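Local structure of uronate isomerase (2Q01) at residues 157-162 and 420-425; 46-49 and 54-57. The protein catalyses the isomerisation of D-glucuronate to D-fructuronate and of D-galacturonate to D-tagaturonate in pentose and glucuronate interconversion. All blocks are in the same frame, centred on the assembly; numbering follows the deposited sequence.

Contact 1: 157-162 and 420-425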
ATOM      1  N   ARG B 157     -10.960 -34.264 -21.617  1.00 39.48           N
ATOM      2  CA  ARG B 157      -9.750 -34.519 -22.406  1.00 40.31           C
ATOM      3  C   ARG B 157      -9.736 -33.741 -23.723  1.00 43.59           C
ATOM      4  O   ARG B 157      -8.693 -33.232 -24.139  1.00 44.05           O
ATOM      5  CB  ARG B 157      -9.604 -36.009 -22.710  1.00 35.94           C
ATOM      6  CG  ARG B 157      -9.209 -36.868 -21.526  1.00 47.32           C
ATOM      7  CD  ARG B 157      -9.015 -38.318 -21.958  1.00 32.66           C
ATOM      8  NE  ARG B 157      -8.649 -39.167 -20.831  1.00 50.42           N
ATOM      9  CZ  ARG B 157      -8.529 -40.488 -20.888  1.00 52.36           C
ATOM     10  NH1 ARG B 157      -8.747 -41.136 -22.024  1.00 52.82           N
ATOM     11  NH2 ARG B 157      -8.185 -41.165 -19.802  1.00 65.21           N
ATOM     12  N   ALA B 158     -10.898 -33.658 -24.369  1.00 43.92           N
ATOM     13  CA  ALA B 158     -11.047 -32.941 -25.634  1.00 46.56           C
ATOM     14  C   ALA B 158     -10.852 -31.438 -25.456  1.00 45.63           C
ATOM     15  O   ALA B 158     -10.283 -30.775 -26.323  1.00 58.46           O
ATOM     16  CB  ALA B 158     -12.404 -33.230 -26.248  1.00 50.21           C
ATOM     17  N   LEU B 159     -11.327 -30.919 -24.326  1.00 44.09           N
ATOM     18  CA  LEU B 159     -11.169 -29.511 -23.968  1.00 38.78           C
ATOM     19  C   LEU B 159      -9.728 -29.179 -23.597  1.00 48.60           C
ATOM     20  O   LEU B 159      -9.234 -28.107 -23.936  1.00 56.07           O
ATOM     21  CB  LEU B 159     -12.096 -29.156 -22.808  1.00 32.50           C
ATOM     22  CG  LEU B 159     -13.567 -28.874 -23.112  1.00 31.99           C
ATOM     23  CD1 LEU B 159     -14.392 -28.928 -21.831  1.00 29.26           C
ATOM     24  CD2 LEU B 159     -13.738 -27.532 -23.795  1.00 35.91           C
ATOM     25  N   PHE B 160      -9.067 -30.107 -22.903  1.00 50.64           N
ATOM     26  CA  PHE B 160      -7.651 -30.002 -22.543  1.00 50.06           C
ATOM     27  C   PHE B 160      -6.781 -29.806 -23.783  1.00 49.89           C
ATOM     28  O   PHE B 160      -5.834 -29.021 -23.766  1.00 57.96           O
ATOM     29  CB  PHE B 160      -7.231 -31.274 -21.800  1.00 48.56           C
ATOM     30  CG  PHE B 160      -5.863 -31.213 -21.153  1.00 51.47           C
ATOM     31  CD1 PHE B 160      -5.735 -30.882 -19.810  1.00 48.21           C
ATOM     32  CD2 PHE B 160      -4.711 -31.540 -21.871  1.00 46.40           C
ATOM     33  CE1 PHE B 160      -4.488 -30.852 -19.200  1.00 45.31           C
ATOM     34  CE2 PHE B 160      -3.460 -31.515 -21.266  1.00 36.61           C
ATOM     35  CZ  PHE B 160      -3.349 -31.170 -19.927  1.00 41.94           C
ATOM     36  N   ASP B 161      -7.112 -30.525 -24.852  1.00 47.39           N
ATOM     37  CA  ASP B 161      -6.370 -30.439 -26.109  1.00 50.78           C
ATOM     38  C   ASP B 161      -6.688 -29.168 -26.897  1.00 49.95           C
ATOM     39  O   ASP B 161      -5.788 -28.540 -27.456  1.00 58.19           O
ATOM     40  CB  ASP B 161      -6.623 -31.683 -26.957  1.00 53.90           C
ATOM     41  CG  ASP B 161      -6.269 -32.964 -26.227  1.00 63.06           C
ATOM     42  OD1 ASP B 161      -6.847 -34.023 -26.559  1.00 71.08           O
ATOM     43  OD2 ASP B 161      -5.417 -32.910 -25.313  1.00 60.94           O
ATOM     44  N   ARG B 162      -7.966 -28.793 -26.921  1.00 46.18           N
ATOM     45  CA  ARG B 162      -8.413 -27.572 -27.584  1.00 46.24           C
ATOM     46  C   ARG B 162      -7.845 -26.316 -26.928  1.00 51.00           C
ATOM     47  O   ARG B 162      -7.561 -25.330 -27.615  1.00 57.30           O
ATOM     48  CB  ARG B 162      -9.940 -27.489 -27.593  1.00 50.18           C
ATOM     49  CG  ARG B 162     -10.486 -26.543 -28.654  1.00 63.16           C
ATOM     50  CD  ARG B 162     -11.546 -25.616 -28.098  1.00 66.55           C
ATOM     51  NE  ARG B 162     -12.811 -26.304 -27.851  1.00 70.36           N
ATOM     52  CZ  ARG B 162     -13.989 -25.698 -27.748  1.00 68.73           C
ATOM     53  NH1 ARG B 162     -14.083 -24.376 -27.877  1.00 64.98           N
ATOM     54  NH2 ARG B 162     -15.075 -26.418 -27.522  1.00 65.55           N
ATOM     55  N   ARG B 420     -10.306 -23.967  -9.667  1.00 54.98           N
ATOM     56  CA  ARG B 420     -11.018 -25.225  -9.873  1.00 61.69           C
ATOM     57  C   ARG B 420     -11.806 -25.174 -11.193  1.00 61.01           C
ATOM     58  O   ARG B 420     -12.002 -26.203 -11.847  1.00 61.37           O
ATOM     59  CB  ARG B 420     -11.933 -25.540  -8.679  1.00 64.08           C
ATOM     60  CG  ARG B 420     -12.550 -26.937  -8.719  1.00 79.41           C
ATOM     61  CD  ARG B 420     -12.943 -27.468  -7.346  1.00 97.62           C
ATOM     62  NE  ARG B 420     -13.538 -28.805  -7.448  1.00100.54           N
ATOM     63  CZ  ARG B 420     -12.851 -29.949  -7.452  1.00 94.24           C
ATOM     64  NH1 ARG B 420     -13.496 -31.105  -7.555  1.00 79.85           N
ATOM     65  NH2 ARG B 420     -11.526 -29.949  -7.355  1.00 84.56           N
ATOM     66  N   ALA B 421     -12.239 -23.970 -11.577  1.00 58.84           N
ATOM     67  CA  ALA B 421     -12.982 -23.749 -12.819  1.00 59.12           C
ATOM     68  C   ALA B 421     -12.088 -23.984 -14.035  1.00 59.76           C
ATOM     69  O   ALA B 421     -11.236 -23.161 -14.371  1.00 69.30           O
ATOM     70  CB  ALA B 421     -13.589 -22.346 -12.843  1.00 55.82           C
ATOM     71  N   PHE B 422     -12.287 -25.129 -14.677  1.00 54.30           N
ATOM     72  CA  PHE B 422     -11.429 -25.584 -15.758  1.00 51.49           C
ATOM     73  C   PHE B 422     -11.592 -24.752 -17.027  1.00 56.12           C
ATOM     74  O   PHE B 422     -10.610 -24.458 -17.707  1.00 56.55           O
ATOM     75  CB  PHE B 422     -11.698 -27.061 -16.045  1.00 50.57           C
ATOM     76  CG  PHE B 422     -10.897 -27.618 -17.183  1.00 50.19           C
ATOM     77  CD1 PHE B 422      -9.512 -27.731 -17.090  1.00 47.28           C
ATOM     78  CD2 PHE B 422     -11.528 -28.041 -18.346  1.00 51.31           C
ATOM     79  CE1 PHE B 422      -8.765 -28.248 -18.144  1.00 44.85           C
ATOM     80  CE2 PHE B 422     -10.792 -28.561 -19.403  1.00 49.84           C
ATOM     81  CZ  PHE B 422      -9.407 -28.665 -19.302  1.00 57.51           C
ATOM     82  N   LEU B 423     -12.831 -24.361 -17.323  1.00 53.39           N
ATOM     83  CA  LEU B 423     -13.151 -23.580 -18.520  1.00 50.79           C
ATOM     84  C   LEU B 423     -12.614 -22.151 -18.501  1.00 52.58           C
ATOM     85  O   LEU B 423     -12.504 -21.512 -19.554  1.00 66.43           O
ATOM     86  CB  LEU B 423     -14.660 -23.555 -18.744  1.00 51.26           C
ATOM     87  CG  LEU B 423     -15.203 -24.544 -19.772  1.00 54.15           C
ATOM     88  CD1 LEU B 423     -15.192 -25.977 -19.257  1.00 56.54           C
ATOM     89  CD2 LEU B 423     -16.602 -24.128 -20.138  1.00 47.13           C
ATOM     90  N   SER B 424     -12.286 -21.664 -17.307  1.00 51.95           N
ATOM     91  CA  SER B 424     -11.732 -20.327 -17.131  0.50 49.50           C
ATOM     92  C   SER B 424     -10.210 -20.310 -17.282  1.00 49.16           C
ATOM     93  O   SER B 424      -9.601 -19.245 -17.279  1.00 57.36           O
ATOM     94  CB  SER B 424     -12.131 -19.759 -15.766  0.50 52.63           C
ATOM     95  OG  SER B 424     -13.530 -19.543 -15.681  0.50 60.04           O
ATOM     96  N   ILE B 425      -9.597 -21.489 -17.406  1.00 48.20           N
ATOM     97  CA  ILE B 425      -8.128 -21.593 -17.525  1.00 42.07           C
ATOM     98  C   ILE B 425      -7.535 -20.798 -18.703  1.00 42.63           C
ATOM     99  O   ILE B 425      -6.659 -19.956 -18.466  1.00 45.90           O
ATOM    100  CB  ILE B 425      -7.600 -23.067 -17.433  1.00 38.08           C
ATOM    101  CG1 ILE B 425      -7.729 -23.592 -16.001  1.00 37.81           C
ATOM    102  CG2 ILE B 425      -6.153 -23.180 -17.910  1.00 41.82           C
ATOM    103  CD1 ILE B 425      -7.252 -25.027 -15.827  1.00 28.50           C
TER
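The Phe422 ring meets helix 156-162 with its far edge, and Leu159 and Phe160 lie near the ring plane. CE2 of Phe422 touches CB of Leu159 at 3.7 Å. CZ of Phe422 lies 3.9 Å from the backbone N of Phe160 and 4.2 Å from CB of the same residue. The Phe160 ring has OD2 of Asp161 at its edge, in plane, and it packs edge-to-face with Trp189. With CG of Phe422 anti to the backbone N (chi1 178°), the ring extends outward and CE2 and CZ reach the helix. All four touching residues are buried, and no hydrogen bond crosses between the segments. Uronate isomerase belongs to the metallo-dependent hydrolase superfamily, whose fold is a TIM barrel. Here the loop before helix 425-445 packs on the short helix that leads into the parallel strand 165-169. Ile165 of that strand touches the side chains of both phenylalanines. Cutting Phe422 back to an alanine is likely to open a gap against Leu159 and Phe160 and deprive Phe49 of its edge-to-face partner. Beside them the two leucines cross obliquely, CD1 of Leu159 lying 4.0 Å from CD1 of Leu423. Leu423 also rests on Val122 and Val126 of helix 114-126.

Contact 2: 46-49 and 54-57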
ATOM      1  N   PRO B  46      -8.421 -34.368 -10.838  1.00 48.01           N
ATOM      2  CA  PRO B  46      -7.754 -35.333 -11.729  1.00 47.61           C
ATOM      3  C   PRO B  46      -8.664 -36.441 -12.264  1.00 45.36           C
ATOM      4  O   PRO B  46      -8.360 -37.037 -13.297  1.00 48.87           O
ATOM      5  CB  PRO B  46      -6.677 -35.950 -10.832  1.00 47.30           C
ATOM      6  CG  PRO B  46      -7.164 -35.728  -9.436  1.00 39.01           C
ATOM      7  CD  PRO B  46      -7.817 -34.383  -9.491  1.00 51.49           C
ATOM      8  N   SER B  47      -9.763 -36.711 -11.563  1.00 49.37           N
ATOM      9  CA  SER B  47     -10.724 -37.731 -11.976  1.00 47.56           C
ATOM     10  C   SER B  47     -11.487 -37.342 -13.240  1.00 48.37           C
ATOM     11  O   SER B  47     -11.991 -38.215 -13.948  1.00 62.59           O
ATOM     12  CB  SER B  47     -11.712 -38.021 -10.849  1.00 49.13           C
ATOM     13  OG  SER B  47     -12.656 -36.976 -10.725  1.00 35.72           O
ATOM     14  N   TRP B  48     -11.569 -36.039 -13.513  1.00 46.98           N
ATOM     15  CA  TRP B  48     -12.197 -35.524 -14.732  1.00 44.61           C
ATOM     16  C   TRP B  48     -11.512 -36.043 -15.992  1.00 45.72           C
ATOM     17  O   TRP B  48     -12.173 -36.322 -16.986  1.00 52.85           O
ATOM     18  CB  TRP B  48     -12.189 -33.992 -14.758  1.00 40.44           C
ATOM     19  CG  TRP B  48     -13.058 -33.320 -13.724  1.00 42.35           C
ATOM     20  CD1 TRP B  48     -14.111 -33.868 -13.040  1.00 39.08           C
ATOM     21  CD2 TRP B  48     -12.969 -31.955 -13.293  1.00 43.15           C
ATOM     22  NE1 TRP B  48     -14.670 -32.932 -12.200  1.00 38.40           N
ATOM     23  CE2 TRP B  48     -13.990 -31.750 -12.337  1.00 37.82           C
ATOM     24  CE3 TRP B  48     -12.118 -30.885 -13.619  1.00 46.82           C
ATOM     25  CZ2 TRP B  48     -14.179 -30.519 -11.694  1.00 56.26           C
ATOM     26  CZ3 TRP B  48     -12.309 -29.659 -12.980  1.00 51.42           C
ATOM     27  CH2 TRP B  48     -13.332 -29.488 -12.029  1.00 52.32           C
ATOM     28  N   PHE B  49     -10.192 -36.185 -15.935  1.00 45.08           N
ATOM     29  CA  PHE B  49      -9.411 -36.631 -17.085  1.00 48.47           C
ATOM     30  C   PHE B  49      -9.158 -38.136 -17.087  1.00 49.90           C
ATOM     31  O   PHE B  49      -8.835 -38.707 -18.128  1.00 53.44           O
ATOM     32  CB  PHE B  49      -8.093 -35.851 -17.173  1.00 43.91           C
ATOM     33  CG  PHE B  49      -8.274 -34.367 -17.079  1.00 50.61           C
ATOM     34  CD1 PHE B  49      -8.009 -33.696 -15.890  1.00 39.56           C
ATOM     35  CD2 PHE B  49      -8.749 -33.642 -18.168  1.00 50.08           C
ATOM     36  CE1 PHE B  49      -8.197 -32.323 -15.795  1.00 54.17           C
ATOM     37  CE2 PHE B  49      -8.940 -32.270 -18.080  1.00 44.77           C
ATOM     38  CZ  PHE B  49      -8.664 -31.609 -16.892  1.00 37.08           C
ATOM     39  N   PRO B  54     -18.571 -36.524 -19.092  1.00 54.74           N
ATOM     40  CA  PRO B  54     -19.001 -35.154 -19.385  1.00 53.57           C
ATOM     41  C   PRO B  54     -19.512 -34.411 -18.153  1.00 54.18           C
ATOM     42  O   PRO B  54     -19.997 -35.033 -17.208  1.00 60.24           O
ATOM     43  CB  PRO B  54     -20.160 -35.348 -20.374  1.00 51.80           C
ATOM     44  CG  PRO B  54     -20.096 -36.773 -20.808  1.00 49.89           C
ATOM     45  CD  PRO B  54     -19.493 -37.515 -19.673  1.00 52.22           C
ATOM     46  N   PHE B  55     -19.391 -33.087 -18.171  1.00 55.53           N
ATOM     47  CA  PHE B  55     -20.045 -32.231 -17.182  1.00 61.12           C
ATOM     48  C   PHE B  55     -21.547 -32.184 -17.480  1.00 64.90           C
ATOM     49  O   PHE B  55     -21.974 -32.478 -18.605  1.00 66.90           O
ATOM     50  CB  PHE B  55     -19.439 -30.823 -17.196  1.00 59.94           C
ATOM     51  CG  PHE B  55     -17.939 -30.799 -17.025  1.00 61.54           C
ATOM     52  CD1 PHE B  55     -17.362 -30.932 -15.763  1.00 71.48           C
ATOM     53  CD2 PHE B  55     -17.102 -30.632 -18.128  1.00 59.83           C
ATOM     54  CE1 PHE B  55     -15.971 -30.904 -15.601  1.00 67.89           C
ATOM     55  CE2 PHE B  55     -15.709 -30.605 -17.978  1.00 56.35           C
ATOM     56  CZ  PHE B  55     -15.146 -30.740 -16.712  1.00 59.37           C
ATOM     57  N   GLN B  56     -22.352 -31.823 -16.485  1.00 63.18           N
ATOM     58  CA  GLN B  56     -23.807 -31.930 -16.639  1.00 68.97           C
ATOM     59  C   GLN B  56     -24.572 -30.619 -16.876  1.00 65.86           C
ATOM     60  O   GLN B  56     -25.372 -30.538 -17.808  1.00 67.51           O
ATOM     61  CB  GLN B  56     -24.431 -32.744 -15.494  1.00 68.62           C
ATOM     62  CG  GLN B  56     -23.900 -32.427 -14.103  1.00 83.36           C
ATOM     63  CD  GLN B  56     -24.682 -33.130 -13.009  1.00 92.67           C
ATOM     64  OE1 GLN B  56     -24.187 -34.067 -12.381  1.00100.07           O
ATOM     65  NE2 GLN B  56     -25.912 -32.684 -12.779  1.00 82.78           N
ATOM     66  N   ASP B  57     -24.320 -29.605 -16.050  1.00 66.12           N
ATOM     67  CA  ASP B  57     -25.095 -28.360 -16.072  1.00 64.08           C
ATOM     68  C   ASP B  57     -24.224 -27.136 -16.296  1.00 61.05           C
ATOM     69  O   ASP B  57     -23.013 -27.180 -16.100  1.00 66.50           O
ATOM     70  CB  ASP B  57     -25.839 -28.167 -14.741  1.00 69.51           C
ATOM     71  CG  ASP B  57     -26.938 -29.186 -14.516  1.00 86.62           C
ATOM     72  OD1 ASP B  57     -27.513 -29.694 -15.505  1.00101.90           O
ATOM     73  OD2 ASP B  57     -27.238 -29.467 -13.335  1.00 96.31           O
TER
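Phe55 drives the edge of its ring into one face of Trp48, and this T-shaped pair makes up the close part of the contact. CE1 of Phe55 stands 3.9 Å from CE2 of Trp48 and equally far from its CD2. The touching atom therefore sits over the bond shared by the two indole rings. NE1 of Trp48 is a little farther, 4.2 Å from CE1 of Phe55. The five-membered ring of Trp48 and the Phe55 ring have centroids 5.2 Å apart, and their planes are turned by 78°. This is a local contact: the loop after helix 47-51 leads away from it toward helix 58-63. Trp48 projects from the helix toward this loop. The backbone at Phe55 stands off, and the ring reaches across to the indole. CG of Phe55 stands anti to its carbonyl carbon (chi1 -54°), which helps carry CE1 over the indole. Phe55 also rests on Pro156 of helix 156-162. Away from this pair the contact is loose. Pro54 turns from the helix, and both it and Gln56 are exposed at the surface. Even Trp48 and Phe55 are partly exposed, and the two segments bury just 92 Å² between them.

How the contacts relate
The centres of the two contacts lie about 10 Å apart, on the same side of the chain's centre. Contact 2 closes before contact 1 opens, so they come in series along the chain. Contact 1 joins parts more than 250 residues apart. Helix 47-51 follows strand 37-39 and helix 156-162 precedes strand 165-169, and these strands are neighbours in a parallel sheet of the TIM-barrel fold. The two helices are linked directly. The O atom of Phe49 probably accepts a hydrogen bond from NE of Arg157 at 2.7 Å. CH2 of Trp48 lies 3.5 Å from O of Arg420. Two parts of the first third of the chain and one near its end thus meet in one continuous patch, buried at contact 1 and nearer the surface at contact 2.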